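Local structure of Mll7089 protein (Mesorhizobium loti, 2OZ8) at residues Q14-R19 with L364-L369. The protein is of unknown function but belongs to the enolase superfamily, is a putative mandelate racemase relative, and probably binds magnesium, perhaps as a hydro-lyase. Residues are numbered along the deposited sequence; the frame is centred on the assembly and turned at random.
Sequences QFARDR and LARSEL
The C-terminal tail of this enolase-superfamily chain packs against strand 5-17 of the antiparallel sheet that precedes the TIM-type barrel. Gln14, Leu369 and Ala16 bury the most surface. Gln14 has CG anti to its backbone N (chi1 179°), and its extended side chain carries the amide out to Leu364. There the amide pairs with both backbone groups of one residue. Leu364 N donates to Gln14 OE1 at 2.9 Å, nearly straight and on a lone pair. Gln14 NE2 donates back to Leu364 O at 2.8 Å, from above the plane of that carbonyl. The two bonds fix the rotation of the amide, and Arg12 NH2 gives OE1 a further hydrogen bond. A leucine in place of Gln14 would lose both bonds to Leu364 and the one from Arg12, and would probably loosen the hold on the tail at Leu364.

Leu369 crosses the Gln14 side chain at about a right angle. Its CD1 lies 3.6 Å from Gln14 NE2, while CD2 rests on the strand backbone, 3.5 Å from Phe15 C. A water accepts from Ala16 N and lies within hydrogen-bonding distance of Leu369 O. Arg366 bends at chi2 and brings its guanidinium, salt-bridged through NE to Asp29 on strand 27-40, over to Ala16. Ala16 CA sits over one face of that guanidinium, and Ala16 CB touches Arg366 NH2 at 3.5 Å.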
loop_
_atom_site.group_PDB
_atom_site.type_symbol
_atom_site.label_atom_id
_atom_site.label_comp_id
_atom_site.label_asym_id
_atom_site.label_seq_id
_atom_site.Cartn_x
_atom_site.Cartn_y
_atom_site.Cartn_z
ATOM N N GLN A 14 -44.237 25.009 10.132
ATOM C CA GLN A 14 -43.905 25.219 8.728
ATOM C C GLN A 14 -44.081 26.732 8.537
ATOM O O GLN A 14 -45.202 27.220 8.525
ATOM C CB GLN A 14 -44.812 24.424 7.792
ATOM C CG GLN A 14 -44.505 24.643 6.277
ATOM C CD GLN A 14 -45.514 23.964 5.312
ATOM O OE1 GLN A 14 -46.408 23.218 5.714
ATOM N NE2 GLN A 14 -45.368 24.243 4.051
ATOM N N PHE A 15 -42.971 27.459 8.432
ATOM C CA PHE A 15 -43.002 28.919 8.372
ATOM C C PHE A 15 -41.967 29.535 7.438
ATOM O O PHE A 15 -40.959 28.918 7.142
ATOM C CB PHE A 15 -42.872 29.509 9.764
ATOM C CG PHE A 15 -41.634 29.062 10.541
ATOM C CD1 PHE A 15 -40.487 29.885 10.603
ATOM C CD2 PHE A 15 -41.635 27.864 11.283
ATOM C CE1 PHE A 15 -39.362 29.546 11.419
ATOM C CE2 PHE A 15 -40.514 27.476 12.068
ATOM C CZ PHE A 15 -39.369 28.337 12.133
ATOM N N ALA A 16 -42.242 30.762 6.989
ATOM C CA ALA A 16 -41.329 31.551 6.147
ATOM C C ALA A 16 -40.128 32.006 6.946
ATOM O O ALA A 16 -40.231 32.269 8.167
ATOM C CB ALA A 16 -42.048 32.778 5.538
ATOM N N ARG A 17 -38.990 32.080 6.249
ATOM C CA ARG A 17 -37.759 32.645 6.805
ATOM C C ARG A 17 -37.754 34.153 6.620
ATOM O O ARG A 17 -38.484 34.675 5.792
ATOM C CB ARG A 17 -36.531 32.038 6.118
ATOM C CG ARG A 17 -36.252 30.611 6.554
ATOM C CD ARG A 17 -35.082 30.016 5.761
ATOM N NE ARG A 17 -34.908 28.596 6.048
ATOM C CZ ARG A 17 -34.108 28.119 6.993
ATOM N NH1 ARG A 17 -33.401 28.939 7.772
ATOM N NH2 ARG A 17 -34.017 26.813 7.169
ATOM N N ASP A 18 -36.907 34.830 7.388
ATOM C CA ASP A 18 -36.673 36.261 7.226
ATOM C C ASP A 18 -35.740 36.662 6.062
ATOM O O ASP A 18 -35.724 37.821 5.670
ATOM C CB ASP A 18 -36.210 36.885 8.552
ATOM C CG ASP A 18 -34.841 36.386 9.018
ATOM O OD1 ASP A 18 -34.448 35.186 8.790
ATOM O OD2 ASP A 18 -34.145 37.242 9.640
ATOM N N ARG A 19 -34.995 35.709 5.507
ATOM C CA ARG A 19 -34.108 35.930 4.366
ATOM C C ARG A 19 -34.000 34.606 3.628
ATOM O O ARG A 19 -34.288 33.553 4.208
ATOM C CB ARG A 19 -32.710 36.343 4.854
ATOM C CG ARG A 19 -31.884 35.204 5.441
ATOM C CD ARG A 19 -30.548 35.634 6.051
ATOM N NE ARG A 19 -30.468 35.157 7.436
ATOM C CZ ARG A 19 -29.591 34.319 7.961
ATOM N NH1 ARG A 19 -28.562 33.812 7.318
ATOM N NH2 ARG A 19 -29.731 34.046 9.221
ATOM N N LEU A 364 -48.840 22.853 4.238
ATOM C CA LEU A 364 -49.292 23.966 3.412
ATOM C C LEU A 364 -48.474 24.169 2.151
ATOM O O LEU A 364 -47.330 23.788 2.075
ATOM C CB LEU A 364 -49.309 25.261 4.232
ATOM C CG LEU A 364 -50.215 25.314 5.498
ATOM C CD1 LEU A 364 -50.089 26.615 6.363
ATOM C CD2 LEU A 364 -51.700 25.010 5.174
ATOM N N ALA A 365 -49.059 24.816 1.157
ATOM C CA ALA A 365 -48.308 25.333 0.052
ATOM C C ALA A 365 -47.457 26.478 0.597
ATOM O O ALA A 365 -47.778 27.059 1.623
ATOM C CB ALA A 365 -49.265 25.796 -1.028
ATOM N N ARG A 366 -46.349 26.771 -0.060
ATOM C CA ARG A 366 -45.454 27.870 0.338
ATOM C C ARG A 366 -46.097 29.272 0.387
ATOM O O ARG A 366 -45.752 30.063 1.272
ATOM C CB ARG A 366 -44.226 27.911 -0.598
ATOM C CG ARG A 366 -43.226 29.015 -0.281
ATOM C CD ARG A 366 -42.740 28.819 1.126
ATOM N NE ARG A 366 -41.874 29.915 1.494
ATOM C CZ ARG A 366 -42.273 31.124 1.883
ATOM N NH1 ARG A 366 -43.547 31.433 1.993
ATOM N NH2 ARG A 366 -41.360 32.030 2.192
ATOM N N SER A 367 -46.992 29.569 -0.571
ATOM C CA SER A 367 -47.752 30.853 -0.651
ATOM C C SER A 367 -48.720 31.067 0.515
ATOM O O SER A 367 -49.178 32.201 0.773
ATOM C CB SER A 367 -48.566 30.910 -1.934
ATOM O OG SER A 367 -49.393 29.748 -2.011
ATOM N N GLU A 368 -49.017 29.970 1.206
ATOM C CA GLU A 368 -49.920 29.966 2.358
ATOM C C GLU A 368 -49.217 30.185 3.704
ATOM O O GLU A 368 -49.826 30.056 4.767
ATOM C CB GLU A 368 -50.720 28.647 2.371
ATOM C CG GLU A 368 -51.510 28.449 1.088
ATOM C CD GLU A 368 -52.079 27.054 0.924
ATOM O OE1 GLU A 368 -51.765 26.143 1.740
ATOM O OE2 GLU A 368 -52.842 26.852 -0.069
ATOM N N LEU A 369 -47.940 30.530 3.688
ATOM C CA LEU A 369 -47.224 30.558 4.972
ATOM C C LEU A 369 -47.341 31.833 5.803
ATOM O O LEU A 369 -47.024 31.839 6.998
ATOM C CB LEU A 369 -45.765 30.173 4.772
ATOM C CG LEU A 369 -45.352 28.741 5.166
ATOM C CD1 LEU A 369 -46.403 27.641 4.799
ATOM C CD2 LEU A 369 -43.902 28.395 4.692
HETATM O O HOH W 1 -44.695 32.200 8.274
#